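Local coordinates for 3-oxoacyl-[acyl-carrier-protein] synthase 3 (Micrococcus luteus NCTC 2665, PDB 4EWP), which probably catalyses the first condensation of fatty acid synthesis, adding two carbons from malonyl-ACP to an acyl-CoA starter, at residues A13-V19 and A174-S180; T48-Q54 and I301-T307. All blocks are in the same frame, centred on the assembly; numbering follows the deposited sequence.

Interaction 1: A13-V19 and A174-S180; sequences ASRIVAV and AVIVAAS
A first torsion of -64° gives each methyl of Val17 its own partner: CG1, anti to the carbonyl carbon, lies 3.8 Å from Ala178 CB, and CG2, lodged between the backbone N and the carbonyl carbon, lies 3.9 Å from Ile176 CG2. Val17 sits in a beta bulge of the antiparallel pairing between 13-19 and 174-180, which forms one margin of a five-stranded mixed sheet of the thiolase fold. The evidence for the bulge is the residue count: Ile16 faces Val177 and Val19 faces Val175 as non-hydrogen-bonded pairs, leaving both Val17 and Ala18 opposite Ile176. Ile176 is tied to each of them, since Val17 N reaches Ile176 O at 2.8 Å, almost in line with the carbonyl bond, and Ile176 N donates to Ala18 O at 3.2 Å. Before the bulge the pairing is uneven: Ala178 N gives Arg15 O a nearly straight bond (171°) of 2.7 Å, while the return bond from Arg15 N to Ala178 O is weak.

On the face carrying Ile16, Val175, Val177 and Val19, the CG2 methyl of Ile16 meets Val175 CG2 at 3.7 Å, the two side chains crossing at about a right angle. Helix 125-138 lies against this face, touching Val175 through Tyr126 and Val177 through Val137; Ser14 OG is hydrogen-bonded to Asp134 of the same helix. Ile176, on the other face, packs on Ala73 and Leu74 of helix 62-76. Arg15 also projects there, its CB alongside that of Ser180, and Val17 CG1 lies 3.6 Å above the plane of the Arg15 guanidinium, over its centre.

Interaction 2: T48-Q54 and I301-T307; sequences TGIVTRQ and IADAGNT
Ala302 O is gripped by two consecutive amides, Val51 N at 2.8 Å, in the carbonyl plane on a lone pair, and Thr52 N at 3.1 Å, tilted 16° from that plane. The next two carbonyls of the short helix 301-304 are also taken. Thr52 OG1 donates to Asp303 O at 2.7 Å, its first torsion of 66° setting the hydroxyl between backbone N and carbonyl carbon; a water bridges the same OG1 to Asp303 OD1, while the other oxygen of that carboxylate, OD2, forms a salt bridge with Arg318. Gln54 N reaches Ala304 O at 3.1 Å from well above the carbonyl plane.

The Gln54 side chain runs extended beyond CG over Ala304, with OE1 3.3 Å from Ala304 CB. Its amide is fixed at both ends, OE1 by Arg23 and NE2 by the carbonyl of Asp170. A leucine here would probably leave Arg23 and the Asp170 carbonyl without these mates.

The side chains of Ile50 and Ile301 cross at about a right angle, with Ile50 CG1 3.9 Å from Ile301 CD1. At Gly305, where phi is positive, a beta carbon would collide with Arg53 CB, which already lies 3.7 Å from Gly305 CA. The chain then turns into Asn306, whose side chain lies about 3 Å from that of His275, consistent with the Cys-His-Asn catalytic triad of FabH enzymes.

In the fold
From the N terminus the chain lays down 13-19, then 48-54; 174-180 returns to close the long loop of interaction 1, and 301-307 later closes that of interaction 2. The segments alternate, so the two loops cross. Interaction 1 joins strand 13-22, one of the two outermost strands of its five-stranded sheet within this chain, to strand 170-180. Interaction 2 bridges the two halves of the chain, setting the short strand 52-54 against helix 301-304, which follows strand 296-297 at the margin of the other five-stranded sheet. The centres of interactions 1 and 2 are about 27 Å apart, and the two do not touch; strand 170-180 links them, meeting Gln54 at Asp170 and running on into 174-180.

Interaction 1: A13-V19 and A174-S180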
ATOM      1  N   ALA A  13      24.713   5.502   2.699  1.00 33.04           N
ATOM      2  CA  ALA A  13      24.093   4.205   2.448  1.00 27.94           C
ATOM      3  C   ALA A  13      23.098   3.832   3.538  1.00 25.20           C
ATOM      4  O   ALA A  13      22.750   4.651   4.388  1.00 24.67           O
ATOM      5  CB  ALA A  13      25.168   3.123   2.302  1.00 23.22           C
ATOM      6  N   SER A  14      22.650   2.587   3.516  1.00 22.78           N
ATOM      7  CA  SER A  14      21.615   2.142   4.444  1.00 21.99           C
ATOM      8  C   SER A  14      21.951   0.751   4.946  1.00 20.37           C
ATOM      9  O   SER A  14      22.848   0.095   4.414  1.00 21.60           O
ATOM     10  CB  SER A  14      20.287   2.059   3.705  1.00 17.82           C
ATOM     11  OG  SER A  14      20.422   1.158   2.617  1.00 19.78           O
ATOM     12  N   ARG A  15      21.210   0.272   5.941  1.00 17.46           N
ATOM     13  CA  ARG A  15      21.492  -1.056   6.481  1.00 24.58           C
ATOM     14  C   ARG A  15      20.372  -1.528   7.387  1.00 22.11           C
ATOM     15  O   ARG A  15      19.717  -0.724   8.053  1.00 21.91           O
ATOM     16  CB  ARG A  15      22.853  -1.064   7.197  1.00 33.66           C
ATOM     17  CG  ARG A  15      22.867  -1.515   8.650  1.00 45.21           C
ATOM     18  CD  ARG A  15      24.314  -1.545   9.186  1.00 57.30           C
ATOM     19  NE  ARG A  15      24.395  -1.981  10.585  1.00 68.52           N
ATOM     20  CZ  ARG A  15      24.606  -1.171  11.626  1.00 72.23           C
ATOM     21  NH1 ARG A  15      24.770   0.136  11.433  1.00 74.43           N
ATOM     22  NH2 ARG A  15      24.657  -1.668  12.863  1.00 67.66           N
ATOM     23  N   ILE A  16      20.139  -2.834   7.379  1.00 19.30           N
ATOM     24  CA  ILE A  16      19.157  -3.440   8.270  1.00 21.17           C
ATOM     25  C   ILE A  16      19.834  -3.592   9.619  1.00 22.65           C
ATOM     26  O   ILE A  16      20.834  -4.303   9.735  1.00 26.87           O
ATOM     27  CB  ILE A  16      18.700  -4.821   7.739  1.00 18.92           C
ATOM     28  CG1 ILE A  16      17.917  -4.650   6.427  1.00 20.16           C
ATOM     29  CG2 ILE A  16      17.881  -5.572   8.799  1.00 18.26           C
ATOM     30  CD1 ILE A  16      17.567  -5.945   5.707  1.00 18.24           C
ATOM     31  N   VAL A  17      19.321  -2.911  10.641  1.00 21.57           N
ATOM     32  CA  VAL A  17      20.003  -2.928  11.936  1.00 23.57           C
ATOM     33  C   VAL A  17      19.377  -3.871  12.958  1.00 24.62           C
ATOM     34  O   VAL A  17      19.882  -3.987  14.083  1.00 26.59           O
ATOM     35  CB  VAL A  17      20.139  -1.519  12.539  1.00 25.32           C
ATOM     36  CG1 VAL A  17      21.013  -0.669  11.648  1.00 27.46           C
ATOM     37  CG2 VAL A  17      18.760  -0.872  12.735  1.00 22.23           C
ATOM     38  N   ALA A  18      18.294  -4.549  12.570  1.00 21.88           N
ATOM     39  CA  ALA A  18      17.652  -5.505  13.470  1.00 21.28           C
ATOM     40  C   ALA A  18      16.519  -6.233  12.791  1.00 24.55           C
ATOM     41  O   ALA A  18      15.976  -5.759  11.783  1.00 17.92           O
ATOM     42  CB  ALA A  18      17.145  -4.813  14.714  1.00 23.81           C
ATOM     43  N   VAL A  19      16.170  -7.391  13.341  1.00 24.01           N
ATOM     44  CA  VAL A  19      15.019  -8.141  12.863  1.00 23.48           C
ATOM     45  C   VAL A  19      14.180  -8.640  14.039  1.00 22.90           C
ATOM     46  O   VAL A  19      14.710  -9.013  15.087  1.00 26.51           O
ATOM     47  CB  VAL A  19      15.433  -9.305  11.927  1.00 24.27           C
ATOM     48  CG1 VAL A  19      16.446 -10.218  12.604  1.00 23.13           C
ATOM     49  CG2 VAL A  19      14.199 -10.079  11.455  1.00 20.10           C
ATOM     50  N   ALA A 174       9.604  -8.374  11.198  1.00 18.72           N
ATOM     51  CA  ALA A 174       9.886  -6.942  11.115  1.00 20.96           C
ATOM     52  C   ALA A 174      11.362  -6.632  10.993  1.00 18.26           C
ATOM     53  O   ALA A 174      12.197  -7.297  11.573  1.00 24.16           O
ATOM     54  CB  ALA A 174       9.286  -6.198  12.310  1.00 20.27           C
ATOM     55  N   VAL A 175      11.672  -5.581  10.260  1.00 17.56           N
ATOM     56  CA  VAL A 175      13.051  -5.189  10.059  1.00 20.02           C
ATOM     57  C   VAL A 175      13.159  -3.667  10.239  1.00 24.53           C
ATOM     58  O   VAL A 175      12.199  -2.928   9.977  1.00 20.99           O
ATOM     59  CB  VAL A 175      13.475  -5.669   8.663  1.00 23.21           C
ATOM     60  CG1 VAL A 175      13.998  -4.546   7.798  1.00 22.51           C
ATOM     61  CG2 VAL A 175      14.401  -6.901   8.758  1.00 20.10           C
ATOM     62  N   ILE A 176      14.298  -3.199  10.736  1.00 23.12           N
ATOM     63  CA  ILE A 176      14.534  -1.759  10.795  1.00 20.04           C
ATOM     64  C   ILE A 176      15.687  -1.332   9.886  1.00 20.09           C
ATOM     65  O   ILE A 176      16.811  -1.811  10.011  1.00 18.94           O
ATOM     66  CB  ILE A 176      14.775  -1.249  12.236  1.00 18.76           C
ATOM     67  CG1 ILE A 176      13.539  -1.521  13.107  1.00 15.84           C
ATOM     68  CG2 ILE A 176      15.072   0.255  12.206  1.00 17.57           C
ATOM     69  CD1 ILE A 176      13.761  -1.203  14.568  1.00 17.08           C
ATOM     70  N   VAL A 177      15.399  -0.431   8.957  1.00 19.97           N
ATOM     71  CA  VAL A 177      16.415   0.022   8.028  1.00 18.53           C
ATOM     72  C   VAL A 177      16.919   1.387   8.466  1.00 23.31           C
ATOM     73  O   VAL A 177      16.127   2.312   8.680  1.00 25.41           O
ATOM     74  CB  VAL A 177      15.845   0.119   6.612  1.00 19.55           C
ATOM     75  CG1 VAL A 177      16.922   0.617   5.637  1.00 20.72           C
ATOM     76  CG2 VAL A 177      15.273  -1.232   6.187  1.00 14.86           C
ATOM     77  N   ALA A 178      18.232   1.523   8.593  1.00 19.88           N
ATOM     78  CA  ALA A 178      18.798   2.764   9.090  1.00 23.99           C
ATOM     79  C   ALA A 178      19.879   3.358   8.180  1.00 25.52           C
ATOM     80  O   ALA A 178      20.578   2.637   7.442  1.00 23.64           O
ATOM     81  CB  ALA A 178      19.359   2.558  10.502  1.00 27.32           C
ATOM     82  N   ALA A 179      20.027   4.676   8.260  1.00 22.82           N
ATOM     83  CA  ALA A 179      21.171   5.339   7.643  1.00 26.68           C
ATOM     84  C   ALA A 179      22.470   4.658   8.074  1.00 31.68           C
ATOM     85  O   ALA A 179      22.610   4.225   9.218  1.00 33.51           O
ATOM     86  CB  ALA A 179      21.194   6.830   8.007  1.00 28.42           C
ATOM     87  N   SER A 180      23.429   4.570   7.160  1.00 30.95           N
ATOM     88  CA  SER A 180      24.665   3.878   7.456  1.00 28.52           C
ATOM     89  C   SER A 180      25.816   4.482   6.662  1.00 34.50           C
ATOM     90  O   SER A 180      25.598   5.067   5.601  1.00 34.07           O
ATOM     91  CB  SER A 180      24.506   2.389   7.137  1.00 26.87           C
ATOM     92  OG  SER A 180      25.714   1.676   7.359  1.00 29.37           O
TER

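Interaction 2: T48-Q54 and I301-T307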
ATOM      1  N   THR A  48       5.126 -30.272  -0.376  1.00 46.69           N
ATOM      2  CA  THR A  48       5.399 -28.906   0.090  1.00 41.64           C
ATOM      3  C   THR A  48       6.466 -28.827   1.179  1.00 39.32           C
ATOM      4  O   THR A  48       7.000 -27.750   1.447  1.00 30.98           O
ATOM      5  CB  THR A  48       4.122 -28.244   0.620  1.00 38.23           C
ATOM      6  OG1 THR A  48       3.795 -28.800   1.899  1.00 42.83           O
ATOM      7  CG2 THR A  48       2.969 -28.482  -0.343  1.00 37.65           C
ATOM      8  N   GLY A  49       6.769 -29.966   1.801  1.00 41.33           N
ATOM      9  CA  GLY A  49       7.746 -30.019   2.871  1.00 39.37           C
ATOM     10  C   GLY A  49       7.235 -29.367   4.141  1.00 38.59           C
ATOM     11  O   GLY A  49       8.012 -29.043   5.037  1.00 40.62           O
ATOM     12  N   ILE A  50       5.921 -29.179   4.220  1.00 36.78           N
ATOM     13  CA  ILE A  50       5.305 -28.563   5.392  1.00 36.59           C
ATOM     14  C   ILE A  50       4.835 -29.617   6.389  1.00 41.44           C
ATOM     15  O   ILE A  50       4.193 -30.602   6.009  1.00 44.04           O
ATOM     16  CB  ILE A  50       4.111 -27.673   4.991  1.00 32.67           C
ATOM     17  CG1 ILE A  50       4.582 -26.578   4.029  1.00 31.74           C
ATOM     18  CG2 ILE A  50       3.415 -27.103   6.229  1.00 29.94           C
ATOM     19  CD1 ILE A  50       3.501 -25.572   3.629  1.00 32.47           C
ATOM     20  N   VAL A  51       5.170 -29.411   7.662  1.00 38.43           N
ATOM     21  CA  VAL A  51       4.742 -30.317   8.729  1.00 38.78           C
ATOM     22  C   VAL A  51       3.681 -29.627   9.569  1.00 37.35           C
ATOM     23  O   VAL A  51       2.607 -30.173   9.816  1.00 41.08           O
ATOM     24  CB  VAL A  51       5.913 -30.711   9.646  1.00 36.05           C
ATOM     25  CG1 VAL A  51       5.416 -31.515  10.844  1.00 36.69           C
ATOM     26  CG2 VAL A  51       6.946 -31.481   8.871  1.00 35.80           C
ATOM     27  N   THR A  52       4.000 -28.418  10.012  1.00 32.72           N
ATOM     28  CA  THR A  52       3.045 -27.593  10.727  1.00 35.04           C
ATOM     29  C   THR A  52       3.043 -26.198  10.110  1.00 36.97           C
ATOM     30  O   THR A  52       4.024 -25.785   9.467  1.00 35.22           O
ATOM     31  CB  THR A  52       3.398 -27.479  12.233  1.00 34.84           C
ATOM     32  OG1 THR A  52       4.638 -26.771  12.387  1.00 33.75           O
ATOM     33  CG2 THR A  52       3.535 -28.859  12.867  1.00 34.84           C
ATOM     34  N   ARG A  53       1.942 -25.478  10.305  1.00 34.72           N
ATOM     35  CA  ARG A  53       1.900 -24.060   9.978  1.00 32.33           C
ATOM     36  C   ARG A  53       1.359 -23.245  11.158  1.00 31.31           C
ATOM     37  O   ARG A  53       0.508 -23.713  11.925  1.00 27.19           O
ATOM     38  CB  ARG A  53       1.092 -23.795   8.699  1.00 31.41           C
ATOM     39  CG  ARG A  53      -0.429 -23.905   8.844  1.00 31.49           C
ATOM     40  CD  ARG A  53      -0.894 -25.346   8.830  1.00 33.21           C
ATOM     41  NE  ARG A  53      -0.616 -26.013   7.555  1.00 34.04           N
ATOM     42  CZ  ARG A  53      -0.218 -27.280   7.441  1.00 33.56           C
ATOM     43  NH1 ARG A  53      -0.001 -27.805   6.240  1.00 32.14           N
ATOM     44  NH2 ARG A  53      -0.050 -28.034   8.527  1.00 33.91           N
ATOM     45  N   GLN A  54       1.894 -22.039  11.308  1.00 27.38           N
ATOM     46  CA  GLN A  54       1.419 -21.092  12.305  1.00 27.35           C
ATOM     47  C   GLN A  54      -0.008 -20.684  11.983  1.00 28.38           C
ATOM     48  O   GLN A  54      -0.302 -20.262  10.867  1.00 27.84           O
ATOM     49  CB  GLN A  54       2.334 -19.863  12.323  1.00 23.43           C
ATOM     50  CG  GLN A  54       3.707 -20.197  12.866  1.00 25.05           C
ATOM     51  CD  GLN A  54       4.786 -19.209  12.490  1.00 25.57           C
ATOM     52  OE1 GLN A  54       5.967 -19.458  12.740  1.00 26.07           O
ATOM     53  NE2 GLN A  54       4.396 -18.084  11.891  1.00 23.98           N
ATOM     54  N   ILE A 301       9.750 -22.804   6.370  1.00 22.55           N
ATOM     55  CA  ILE A 301       8.435 -23.261   5.906  1.00 25.02           C
ATOM     56  C   ILE A 301       7.946 -24.582   6.537  1.00 30.21           C
ATOM     57  O   ILE A 301       6.742 -24.775   6.716  1.00 28.80           O
ATOM     58  CB  ILE A 301       8.396 -23.401   4.366  1.00 24.27           C
ATOM     59  CG1 ILE A 301       6.950 -23.384   3.861  1.00 24.33           C
ATOM     60  CG2 ILE A 301       9.099 -24.670   3.926  1.00 25.91           C
ATOM     61  CD1 ILE A 301       6.812 -23.838   2.430  1.00 26.40           C
ATOM     62  N   ALA A 302       8.872 -25.485   6.871  1.00 30.88           N
ATOM     63  CA  ALA A 302       8.498 -26.787   7.434  1.00 35.77           C
ATOM     64  C   ALA A 302       7.674 -26.683   8.717  1.00 34.44           C
ATOM     65  O   ALA A 302       6.799 -27.514   8.963  1.00 32.70           O
ATOM     66  CB  ALA A 302       9.736 -27.652   7.676  1.00 35.91           C
ATOM     67  N   ASP A 303       7.967 -25.672   9.536  1.00 33.91           N
ATOM     68  CA  ASP A 303       7.290 -25.501  10.824  1.00 34.44           C
ATOM     69  C   ASP A 303       6.349 -24.306  10.843  1.00 37.92           C
ATOM     70  O   ASP A 303       5.421 -24.262  11.650  1.00 44.70           O
ATOM     71  CB  ASP A 303       8.302 -25.344  11.953  1.00 33.50           C
ATOM     72  CG  ASP A 303       9.333 -26.451  11.964  1.00 35.42           C
ATOM     73  OD1 ASP A 303       8.977 -27.579  12.348  1.00 39.19           O
ATOM     74  OD2 ASP A 303      10.494 -26.194  11.581  1.00 34.61           O
ATOM     75  N   ALA A 304       6.588 -23.338   9.964  1.00 30.05           N
ATOM     76  CA  ALA A 304       5.803 -22.107   9.975  1.00 30.57           C
ATOM     77  C   ALA A 304       4.728 -22.096   8.895  1.00 31.37           C
ATOM     78  O   ALA A 304       3.759 -21.339   8.985  1.00 27.32           O
ATOM     79  CB  ALA A 304       6.709 -20.906   9.812  1.00 29.74           C
ATOM     80  N   GLY A 305       4.908 -22.931   7.870  1.00 28.69           N
ATOM     81  CA  GLY A 305       4.088 -22.839   6.676  1.00 28.55           C
ATOM     82  C   GLY A 305       4.474 -21.596   5.882  1.00 26.41           C
ATOM     83  O   GLY A 305       5.451 -20.926   6.215  1.00 26.27           O
ATOM     84  N   ASN A 306       3.708 -21.292   4.838  1.00 22.23           N
ATOM     85  CA  ASN A 306       3.956 -20.134   3.986  1.00 22.47           C
ATOM     86  C   ASN A 306       3.231 -18.911   4.559  1.00 25.56           C
ATOM     87  O   ASN A 306       1.997 -18.834   4.520  1.00 24.47           O
ATOM     88  CB  ASN A 306       3.481 -20.458   2.563  1.00 22.20           C
ATOM     89  CG  ASN A 306       3.588 -19.281   1.595  1.00 21.37           C
ATOM     90  OD1 ASN A 306       3.675 -18.117   1.996  1.00 17.73           O
ATOM     91  ND2 ASN A 306       3.560 -19.591   0.297  1.00 22.19           N
ATOM     92  N   THR A 307       4.005 -17.970   5.104  1.00 25.93           N
ATOM     93  CA  THR A 307       3.453 -16.774   5.739  1.00 25.42           C
ATOM     94  C   THR A 307       3.583 -15.513   4.874  1.00 25.40           C
ATOM     95  O   THR A 307       3.584 -14.383   5.388  1.00 22.92           O
ATOM     96  CB  THR A 307       4.113 -16.492   7.101  1.00 21.29           C
ATOM     97  OG1 THR A 307       5.519 -16.282   6.921  1.00 20.61           O
ATOM     98  CG2 THR A 307       3.882 -17.649   8.060  1.00 19.64           C
TER
HETATM   99  O   HOH W   1       6.923 -27.934  13.768  1.00 40.08           O
HETATM  100  O   HOH W   2       6.834 -22.010  13.508  1.00 19.88           O